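Local structure of lipolytic enzyme, g-d-s-l (2W1W) at residues A[31-36]-A[120-125]; A[44-49]-A[124-129]. The protein is a beta-sandwich carbohydrate-binding module of family 6, built with a calcium ion and forming part of a larger lipolytic enzyme of the GDSL type. One frame throughout, in Å; residues are numbered along the deposited sequence.

Interaction 1 (A[31-36]-A[120-125]); sequences YVNYHN and GPNVDY. With CA (calcium ion), chain C.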
ATOM      1  N   TYR A  31      -9.931  -5.556  -0.777  1.00 14.63           N
ATOM      2  CA  TYR A  31      -8.874  -4.746  -0.166  1.00 13.47           C
ATOM      3  C   TYR A  31      -8.209  -5.534   0.928  1.00 13.98           C
ATOM      4  O   TYR A  31      -8.681  -6.618   1.274  1.00 15.42           O
ATOM      5  CB  TYR A  31      -9.431  -3.396   0.354  1.00 14.53           C
ATOM      6  CG  TYR A  31     -10.484  -3.536   1.434  1.00 13.24           C
ATOM      7  CD1 TYR A  31     -10.147  -3.626   2.757  1.00 14.41           C
ATOM      8  CD2 TYR A  31     -11.827  -3.603   1.091  1.00 16.08           C
ATOM      9  CE1 TYR A  31     -11.140  -3.771   3.750  1.00 15.60           C
ATOM     10  CE2 TYR A  31     -12.807  -3.723   2.048  1.00 16.01           C
ATOM     11  CZ  TYR A  31     -12.461  -3.820   3.372  1.00 16.96           C
ATOM     12  OH  TYR A  31     -13.457  -3.960   4.318  1.00 19.39           O
ATOM     13  N   VAL A  32      -7.133  -4.989   1.466  1.00 12.71           N
ATOM     14  CA  VAL A  32      -6.383  -5.575   2.577  0.50 13.42           C
ATOM     15  C   VAL A  32      -6.612  -4.800   3.862  1.00 14.27           C
ATOM     16  O   VAL A  32      -6.575  -3.571   3.867  1.00 14.91           O
ATOM     17  CB  VAL A  32      -4.859  -5.566   2.318  0.50 13.01           C
ATOM     18  CG1 VAL A  32      -4.108  -6.217   3.507  0.50 12.29           C
ATOM     19  CG2 VAL A  32      -4.512  -6.218   0.957  0.50 13.32           C
ATOM     20  N   ASN A  33      -6.817  -5.564   4.941  1.00 16.20           N
ATOM     21  CA  ASN A  33      -6.973  -5.074   6.301  0.75 16.62           C
ATOM     22  C   ASN A  33      -5.878  -5.582   7.216  1.00 18.20           C
ATOM     23  O   ASN A  33      -5.610  -6.770   7.238  1.00 19.06           O
ATOM     24  CB  ASN A  33      -8.311  -5.543   6.807  0.75 17.07           C
ATOM     25  CG  ASN A  33      -8.503  -5.247   8.281  0.75 16.15           C
ATOM     26  OD1 ASN A  33      -8.029  -5.978   9.186  0.75 21.27           O
ATOM     27  ND2 ASN A  33      -9.167  -4.178   8.530  0.75 18.22           N
ATOM     28  N   TYR A  34      -5.289  -4.692   7.986  1.00 17.70           N
ATOM     29  CA  TYR A  34      -4.145  -4.958   8.886  1.00 20.57           C
ATOM     30  C   TYR A  34      -4.421  -5.442  10.334  1.00 23.66           C
ATOM     31  O   TYR A  34      -3.485  -5.518  11.180  1.00 26.48           O
ATOM     32  CB  TYR A  34      -3.273  -3.720   8.990  1.00 19.21           C
ATOM     33  CG  TYR A  34      -2.394  -3.458   7.788  1.00 17.58           C
ATOM     34  CD1 TYR A  34      -2.911  -2.855   6.635  1.00 14.43           C
ATOM     35  CD2 TYR A  34      -1.060  -3.750   7.829  1.00 17.34           C
ATOM     36  CE1 TYR A  34      -2.110  -2.576   5.543  1.00 14.95           C
ATOM     37  CE2 TYR A  34      -0.243  -3.486   6.746  1.00 15.54           C
ATOM     38  CZ  TYR A  34      -0.777  -2.908   5.605  1.00 13.09           C
ATOM     39  OH  TYR A  34       0.041  -2.619   4.546  1.00 13.58           O
ATOM     40  N   HIS A  35      -5.651  -5.732  10.680  1.00 26.67           N
ATOM     41  CA  HIS A  35      -5.840  -6.501  11.945  1.00 28.39           C
ATOM     42  C   HIS A  35      -5.708  -5.688  13.225  1.00 27.91           C
ATOM     43  O   HIS A  35      -5.533  -6.225  14.303  1.00 29.94           O
ATOM     44  CB  HIS A  35      -4.816  -7.625  12.052  1.00 29.76           C
ATOM     45  CG  HIS A  35      -5.334  -8.973  11.663  1.00 33.23           C
ATOM     46  ND1 HIS A  35      -6.674  -9.291  11.658  1.00 37.48           N
ATOM     47  CD2 HIS A  35      -4.677 -10.105  11.320  1.00 36.36           C
ATOM     48  CE1 HIS A  35      -6.822 -10.555  11.299  1.00 38.23           C
ATOM     49  NE2 HIS A  35      -5.625 -11.071  11.086  1.00 38.02           N
ATOM     50  N   ASN A  36      -5.781  -4.395  13.037  1.00 26.17           N
ATOM     51  CA  ASN A  36      -5.763  -3.395  14.109  0.50 25.67           C
ATOM     52  C   ASN A  36      -4.566  -3.527  15.040  1.00 24.56           C
ATOM     53  O   ASN A  36      -4.608  -3.114  16.191  1.00 25.02           O
ATOM     54  CB  ASN A  36      -7.078  -3.400  14.931  0.50 25.94           C
ATOM     55  CG  ASN A  36      -8.246  -2.764  14.186  0.50 27.17           C
ATOM     56  OD1 ASN A  36      -9.285  -3.405  13.967  0.50 29.37           O
ATOM     57  ND2 ASN A  36      -8.093  -1.510  13.806  0.50 27.09           N
ATOM     58  N   GLY A 120      -2.178  -0.737  10.018  1.00 13.94           N
ATOM     59  CA  GLY A 120      -2.201   0.054   8.789  1.00 13.12           C
ATOM     60  C   GLY A 120      -3.629   0.430   8.419  1.00 11.62           C
ATOM     61  O   GLY A 120      -4.600  -0.105   8.956  1.00 12.67           O
ATOM     62  N   PRO A 121      -3.760   1.314   7.436  1.00 10.91           N
ATOM     63  CA  PRO A 121      -5.059   1.581   6.866  1.00 10.84           C
ATOM     64  C   PRO A 121      -5.532   0.378   6.047  1.00 11.06           C
ATOM     65  O   PRO A 121      -4.738  -0.516   5.755  1.00 13.04           O
ATOM     66  CB  PRO A 121      -4.754   2.742   5.922  1.00 10.95           C
ATOM     67  CG  PRO A 121      -3.374   2.437   5.437  1.00 11.17           C
ATOM     68  CD  PRO A 121      -2.661   1.881   6.632  1.00 10.72           C
ATOM     69  N   ASN A 122      -6.781   0.400   5.601  1.00  9.66           N
ATOM     70  CA  ASN A 122      -7.248  -0.572   4.599  1.00 10.07           C
ATOM     71  C   ASN A 122      -6.711  -0.136   3.250  1.00 10.22           C
ATOM     72  O   ASN A 122      -6.765   1.046   2.909  1.00 11.50           O
ATOM     73  CB  ASN A 122      -8.765  -0.670   4.570  1.00 10.41           C
ATOM     74  CG  ASN A 122      -9.338  -1.317   5.821  1.00 11.35           C
ATOM     75  OD1 ASN A 122      -8.616  -1.938   6.597  1.00 12.95           O
ATOM     76  ND2 ASN A 122     -10.653  -1.166   6.019  1.00 14.52           N
ATOM     77  N   VAL A 123      -6.105  -1.064   2.524  1.00 10.07           N
ATOM     78  CA  VAL A 123      -5.425  -0.717   1.243  1.00 10.49           C
ATOM     79  C   VAL A 123      -6.083  -1.447   0.090  1.00 10.94           C
ATOM     80  O   VAL A 123      -6.210  -2.674   0.070  1.00 11.37           O
ATOM     81  CB  VAL A 123      -3.906  -1.051   1.291  1.00 10.03           C
ATOM     82  CG1 VAL A 123      -3.226  -0.808  -0.075  1.00 10.98           C
ATOM     83  CG2 VAL A 123      -3.197  -0.256   2.345  1.00 11.40           C
ATOM     84  N   ASP A 124      -6.516  -0.644  -0.865  1.00 11.62           N
ATOM     85  CA  ASP A 124      -7.223  -1.097  -2.062  1.00 12.44           C
ATOM     86  C   ASP A 124      -6.269  -1.711  -3.089  1.00 11.72           C
ATOM     87  O   ASP A 124      -6.524  -2.789  -3.640  1.00 12.57           O
ATOM     88  CB  ASP A 124      -7.997   0.072  -2.683  1.00 12.37           C
ATOM     89  CG  ASP A 124      -9.000  -0.342  -3.725  1.00 14.43           C
ATOM     90  OD1 ASP A 124      -9.433  -1.527  -3.751  1.00 14.48           O
ATOM     91  OD2 ASP A 124      -9.324   0.550  -4.554  1.00 16.49           O
ATOM     92  N   TYR A 125      -5.205  -0.965  -3.361  1.00 11.00           N
ATOM     93  CA  TYR A 125      -4.197  -1.346  -4.351  1.00 10.72           C
ATOM     94  C   TYR A 125      -2.999  -0.435  -4.225  1.00 10.47           C
ATOM     95  O   TYR A 125      -3.044   0.570  -3.539  1.00 10.64           O
ATOM     96  CB  TYR A 125      -4.737  -1.245  -5.786  1.00 11.47           C
ATOM     97  CG  TYR A 125      -5.252   0.108  -6.247  1.00 11.22           C
ATOM     98  CD1 TYR A 125      -4.410   1.201  -6.376  1.00 11.70           C
ATOM     99  CD2 TYR A 125      -6.565   0.266  -6.643  1.00 12.26           C
ATOM    100  CE1 TYR A 125      -4.857   2.408  -6.891  1.00 11.42           C
ATOM    101  CE2 TYR A 125      -7.029   1.476  -7.146  1.00 14.61           C
ATOM    102  CZ  TYR A 125      -6.168   2.555  -7.241  1.00 12.35           C
ATOM    103  OH  TYR A 125      -6.600   3.777  -7.719  1.00 16.83           O
TER
HETATM  104 CA    CA C1132      -8.766  -3.606  -4.396  1.00 24.56          CA
HETATM  105  O   HOH W   1      -6.324  -1.974   8.315  1.00 15.74           O
HETATM  106  O   HOH W   2      -7.544  -4.442  -5.959  1.00 21.22           O

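Interaction 2 (A[44-49]-A[124-129]); sequences WNVNAP and DYLKVF. With CA (calcium ion), chain C.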
ATOM      1  N   TRP A  44       4.086  -6.599  -2.992  1.00 10.81           N
ATOM      2  CA  TRP A  44       3.940  -7.054  -4.356  1.00 10.51           C
ATOM      3  C   TRP A  44       5.296  -7.132  -5.022  1.00 10.54           C
ATOM      4  O   TRP A  44       6.247  -6.472  -4.659  1.00 10.48           O
ATOM      5  CB  TRP A  44       3.094  -6.075  -5.193  1.00 10.96           C
ATOM      6  CG  TRP A  44       1.634  -5.957  -4.843  1.00 10.69           C
ATOM      7  CD1 TRP A  44       0.598  -6.662  -5.407  1.00 10.19           C
ATOM      8  CD2 TRP A  44       1.028  -5.032  -3.919  1.00 11.38           C
ATOM      9  NE1 TRP A  44      -0.584  -6.250  -4.871  1.00 11.65           N
ATOM     10  CE2 TRP A  44      -0.358  -5.242  -3.977  1.00 12.71           C
ATOM     11  CE3 TRP A  44       1.517  -4.074  -3.031  1.00 12.35           C
ATOM     12  CZ2 TRP A  44      -1.264  -4.488  -3.220  1.00 12.79           C
ATOM     13  CZ3 TRP A  44       0.622  -3.349  -2.289  1.00 12.98           C
ATOM     14  CH2 TRP A  44      -0.732  -3.560  -2.374  1.00 12.60           C
ATOM     15  N   ASN A  45       5.303  -7.925  -6.074  1.00 11.51           N
ATOM     16  CA  ASN A  45       6.429  -8.050  -7.008  1.00 12.23           C
ATOM     17  C   ASN A  45       6.110  -7.136  -8.183  1.00 11.66           C
ATOM     18  O   ASN A  45       5.224  -7.416  -8.982  1.00 14.01           O
ATOM     19  CB  ASN A  45       6.567  -9.507  -7.466  1.00 12.60           C
ATOM     20  CG  ASN A  45       7.066 -10.426  -6.373  1.00 14.74           C
ATOM     21  OD1 ASN A  45       6.346 -11.389  -5.959  1.00 19.85           O
ATOM     22  ND2 ASN A  45       8.237 -10.147  -5.875  1.00 12.48           N
ATOM     23  N   VAL A  46       6.845  -6.046  -8.264  1.00 12.35           N
ATOM     24  CA  VAL A  46       6.580  -4.955  -9.196  1.00 12.07           C
ATOM     25  C   VAL A  46       7.672  -4.864 -10.253  1.00 13.08           C
ATOM     26  O   VAL A  46       8.826  -4.710  -9.942  1.00 12.79           O
ATOM     27  CB  VAL A  46       6.471  -3.606  -8.427  1.00 12.46           C
ATOM     28  CG1 VAL A  46       6.357  -2.410  -9.360  1.00 13.72           C
ATOM     29  CG2 VAL A  46       5.250  -3.658  -7.457  1.00 12.34           C
ATOM     30  N   ASN A  47       7.287  -5.007 -11.507  1.00 15.01           N
ATOM     31  CA  ASN A  47       8.252  -4.922 -12.614  1.00 17.61           C
ATOM     32  C   ASN A  47       8.581  -3.481 -12.931  1.00 18.34           C
ATOM     33  O   ASN A  47       7.729  -2.578 -12.933  1.00 19.59           O
ATOM     34  CB  ASN A  47       7.750  -5.627 -13.850  1.00 19.64           C
ATOM     35  CG  ASN A  47       8.815  -5.711 -14.943  1.00 21.40           C
ATOM     36  OD1 ASN A  47       8.709  -5.036 -15.933  1.00 30.85           O
ATOM     37  ND2 ASN A  47       9.835  -6.534 -14.736  1.00 26.39           N
ATOM     38  N   ALA A  48       9.867  -3.249 -13.147  1.00 18.66           N
ATOM     39  CA  ALA A  48      10.331  -1.977 -13.696  1.00 19.32           C
ATOM     40  C   ALA A  48      11.059  -2.231 -15.018  1.00 20.50           C
ATOM     41  O   ALA A  48      12.007  -3.020 -15.060  1.00 19.44           O
ATOM     42  CB  ALA A  48      11.250  -1.287 -12.737  1.00 20.10           C
ATOM     43  N   PRO A  49      10.635  -1.549 -16.084  1.00 21.85           N
ATOM     44  CA  PRO A  49      11.241  -1.894 -17.374  1.00 22.19           C
ATOM     45  C   PRO A  49      12.618  -1.288 -17.510  1.00 22.65           C
ATOM     46  O   PRO A  49      13.461  -1.751 -18.283  1.00 23.48           O
ATOM     47  CB  PRO A  49      10.267  -1.262 -18.372  1.00 22.69           C
ATOM     48  CG  PRO A  49       9.763  -0.045 -17.670  1.00 24.21           C
ATOM     49  CD  PRO A  49       9.624  -0.483 -16.216  1.00 23.01           C
ATOM     50  N   ASP A 124      -6.516  -0.644  -0.865  1.00 11.62           N
ATOM     51  CA  ASP A 124      -7.223  -1.097  -2.062  1.00 12.44           C
ATOM     52  C   ASP A 124      -6.269  -1.711  -3.089  1.00 11.72           C
ATOM     53  O   ASP A 124      -6.524  -2.789  -3.640  1.00 12.57           O
ATOM     54  CB  ASP A 124      -7.997   0.072  -2.683  1.00 12.37           C
ATOM     55  CG  ASP A 124      -9.000  -0.342  -3.725  1.00 14.43           C
ATOM     56  OD1 ASP A 124      -9.433  -1.527  -3.751  1.00 14.48           O
ATOM     57  OD2 ASP A 124      -9.324   0.550  -4.554  1.00 16.49           O
ATOM     58  N   TYR A 125      -5.205  -0.965  -3.361  1.00 11.00           N
ATOM     59  CA  TYR A 125      -4.197  -1.346  -4.351  1.00 10.72           C
ATOM     60  C   TYR A 125      -2.999  -0.435  -4.225  1.00 10.47           C
ATOM     61  O   TYR A 125      -3.044   0.570  -3.539  1.00 10.64           O
ATOM     62  CB  TYR A 125      -4.737  -1.245  -5.786  1.00 11.47           C
ATOM     63  CG  TYR A 125      -5.252   0.108  -6.247  1.00 11.22           C
ATOM     64  CD1 TYR A 125      -4.410   1.201  -6.376  1.00 11.70           C
ATOM     65  CD2 TYR A 125      -6.565   0.266  -6.643  1.00 12.26           C
ATOM     66  CE1 TYR A 125      -4.857   2.408  -6.891  1.00 11.42           C
ATOM     67  CE2 TYR A 125      -7.029   1.476  -7.146  1.00 14.61           C
ATOM     68  CZ  TYR A 125      -6.168   2.555  -7.241  1.00 12.35           C
ATOM     69  OH  TYR A 125      -6.600   3.777  -7.719  1.00 16.83           O
ATOM     70  N   LEU A 126      -1.953  -0.856  -4.917  1.00  9.72           N
ATOM     71  CA  LEU A 126      -0.780  -0.048  -5.236  1.00 10.36           C
ATOM     72  C   LEU A 126      -0.758   0.197  -6.755  1.00 11.04           C
ATOM     73  O   LEU A 126      -0.842  -0.717  -7.547  1.00 12.13           O
ATOM     74  CB  LEU A 126       0.495  -0.762  -4.831  1.00 10.99           C
ATOM     75  CG  LEU A 126       1.829  -0.228  -5.368  1.00 10.75           C
ATOM     76  CD1 LEU A 126       2.127   1.182  -4.837  1.00 14.15           C
ATOM     77  CD2 LEU A 126       2.997  -1.214  -5.066  1.00 13.49           C
ATOM     78  N   LYS A 127      -0.683   1.465  -7.118  1.00 11.29           N
ATOM     79  CA  LYS A 127      -0.601   1.912  -8.508  1.00 12.67           C
ATOM     80  C   LYS A 127       0.802   2.477  -8.749  1.00 12.46           C
ATOM     81  O   LYS A 127       1.284   3.307  -7.998  1.00 12.52           O
ATOM     82  CB  LYS A 127      -1.679   3.009  -8.702  1.00 14.12           C
ATOM     83  CG  LYS A 127      -1.768   3.602 -10.046  1.00 18.90           C
ATOM     84  CD  LYS A 127      -2.799   4.717 -10.025  1.00 20.68           C
ATOM     85  CE  LYS A 127      -4.166   4.278 -10.199  1.00 22.54           C
ATOM     86  NZ  LYS A 127      -5.117   5.486  -9.914  1.00 22.87           N
ATOM     87  N   VAL A 128       1.446   2.001  -9.814  1.00 13.10           N
ATOM     88  CA  VAL A 128       2.833   2.394 -10.174  1.00 13.64           C
ATOM     89  C   VAL A 128       2.835   2.925 -11.598  1.00 15.41           C
ATOM     90  O   VAL A 128       2.309   2.306 -12.511  1.00 17.59           O
ATOM     91  CB  VAL A 128       3.793   1.198 -10.080  1.00 13.05           C
ATOM     92  CG1 VAL A 128       5.219   1.605 -10.408  1.00 14.97           C
ATOM     93  CG2 VAL A 128       3.662   0.534  -8.672  1.00 13.83           C
ATOM     94  N   PHE A 129       3.405   4.095 -11.741  1.00 16.91           N
ATOM     95  CA  PHE A 129       3.383   4.788 -13.062  1.00 18.39           C
ATOM     96  C   PHE A 129       4.590   4.334 -13.919  1.00 20.94           C
ATOM     97  O   PHE A 129       5.645   4.982 -13.976  1.00 20.33           O
ATOM     98  CB  PHE A 129       3.152   6.273 -12.863  1.00 17.54           C
ATOM     99  CG  PHE A 129       1.698   6.592 -12.652  1.00 15.46           C
ATOM    100  CD1 PHE A 129       0.851   6.828 -13.746  1.00 15.70           C
ATOM    101  CD2 PHE A 129       1.135   6.602 -11.389  1.00 13.37           C
ATOM    102  CE1 PHE A 129      -0.514   7.113 -13.567  1.00 14.82           C
ATOM    103  CE2 PHE A 129      -0.271   6.863 -11.230  1.00 15.64           C
ATOM    104  CZ  PHE A 129      -1.062   7.099 -12.295  1.00 14.76           C
TER
HETATM  105 CA    CA C1132      -8.766  -3.606  -4.396  1.00 24.56          CA
HETATM  106  O   HOH W   2      -7.544  -4.442  -5.959  1.00 21.22           O

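Interaction 1 (A[31-36]-A[120-125])
Beside the calcium site of this beta-sandwich, strand 31-33 joins the start of strand 122-129 through a single antiparallel bridge, the hydrogen-bonded pair V32 and V123. V32 N donates to V123 O at 2.9 Å, nearly straight at 169°, and V123 N donates in turn to V32 O. Two valines suit this place: their branched side chains favour extended backbone and need no polar partner. One residue on, D124, whose backbone pairs with R59, also binds calcium through its carbonyl O and OD1, while OD2 forms a salt bridge with R59; the carbonyls of T27 and C30 are further metal ligands.

Y31 CG lies between the backbone N and the carbonyl carbon (chi1 62°), which swings the ring alongside the N122 amide, their planes 30° apart, with CE1 of Y31 3.5 Å from N122 ND2. The Y31 hydroxyl is hydrogen-bonded to E20 and to the backbone N of N23. G120 CA sits over one face of the Y34 ring, 3.9 Å from its centroid, a CH-pi contact that a residue without a side chain permits. A water that accepts from Y34 N donates to N122 OD1 at 2.9 Å.

Interaction 2 (A[44-49]-A[124-129])
Two strands that run almost in the same direction, 11° apart, face each other here without belonging to one sheet: strand 44-48 and strand 124-129 keep their axes 9.4 Å apart with no backbone bond between them, and side chains bridge the distance. The main meeting is between W44 and L126, which overlap while pointing in opposite senses. L126 CB rests over one face of the indole, 3.9 Å from the centroid of its six-membered ring, as a CH-pi contact set off-centre, and comes to 3.6 Å from W44 CZ3. With CG anti to the carbonyl carbon (chi1 -68°), the broad indole extends across the gap toward the backbone of Y125 and L126, while its one polar atom, NE1, is satisfied by the carbonyl of Q8.

Leucine suits the opposing place because its branch spreads over two neighbours: CD2 lies 3.8 Å from W44 CE3 and also touches V46, at 4.1 Å from CG2. The other branch of V46 meets V128 tip to tip, the methyls V46 CG1 and V128 CG2 lying 4.1 Å apart. W44, V46, L126 and V128, every second residue of each strand, thus turn inward, and all four are buried. Such apolar packing between facing sheets, with these segments' backbones bonded within their own sheets, is typical of the core of a beta-sandwich (jelly-roll) module.

Strand 122-129 serves both contacts, its first half in interaction 1 and its second in interaction 2, with centres about 17 Å apart on opposite sides of the chain's centre. Both are buried, yet they differ in chemistry. Interaction 1 joins backbones directly, so backbone hydrogen bonds, an amide and a water do much of the work beside the calcium site; interaction 2 spans two sheets and relies on apolar side chains, the indole reaching the opposite backbone. D124 and Y125 lie where the two overlap: D124 binds the metal, and from L126 onward alternate residues face the core. Strands 31-33 and 41-48, consecutive in the chain, thus meet the same strand by pairing and by packing respectively.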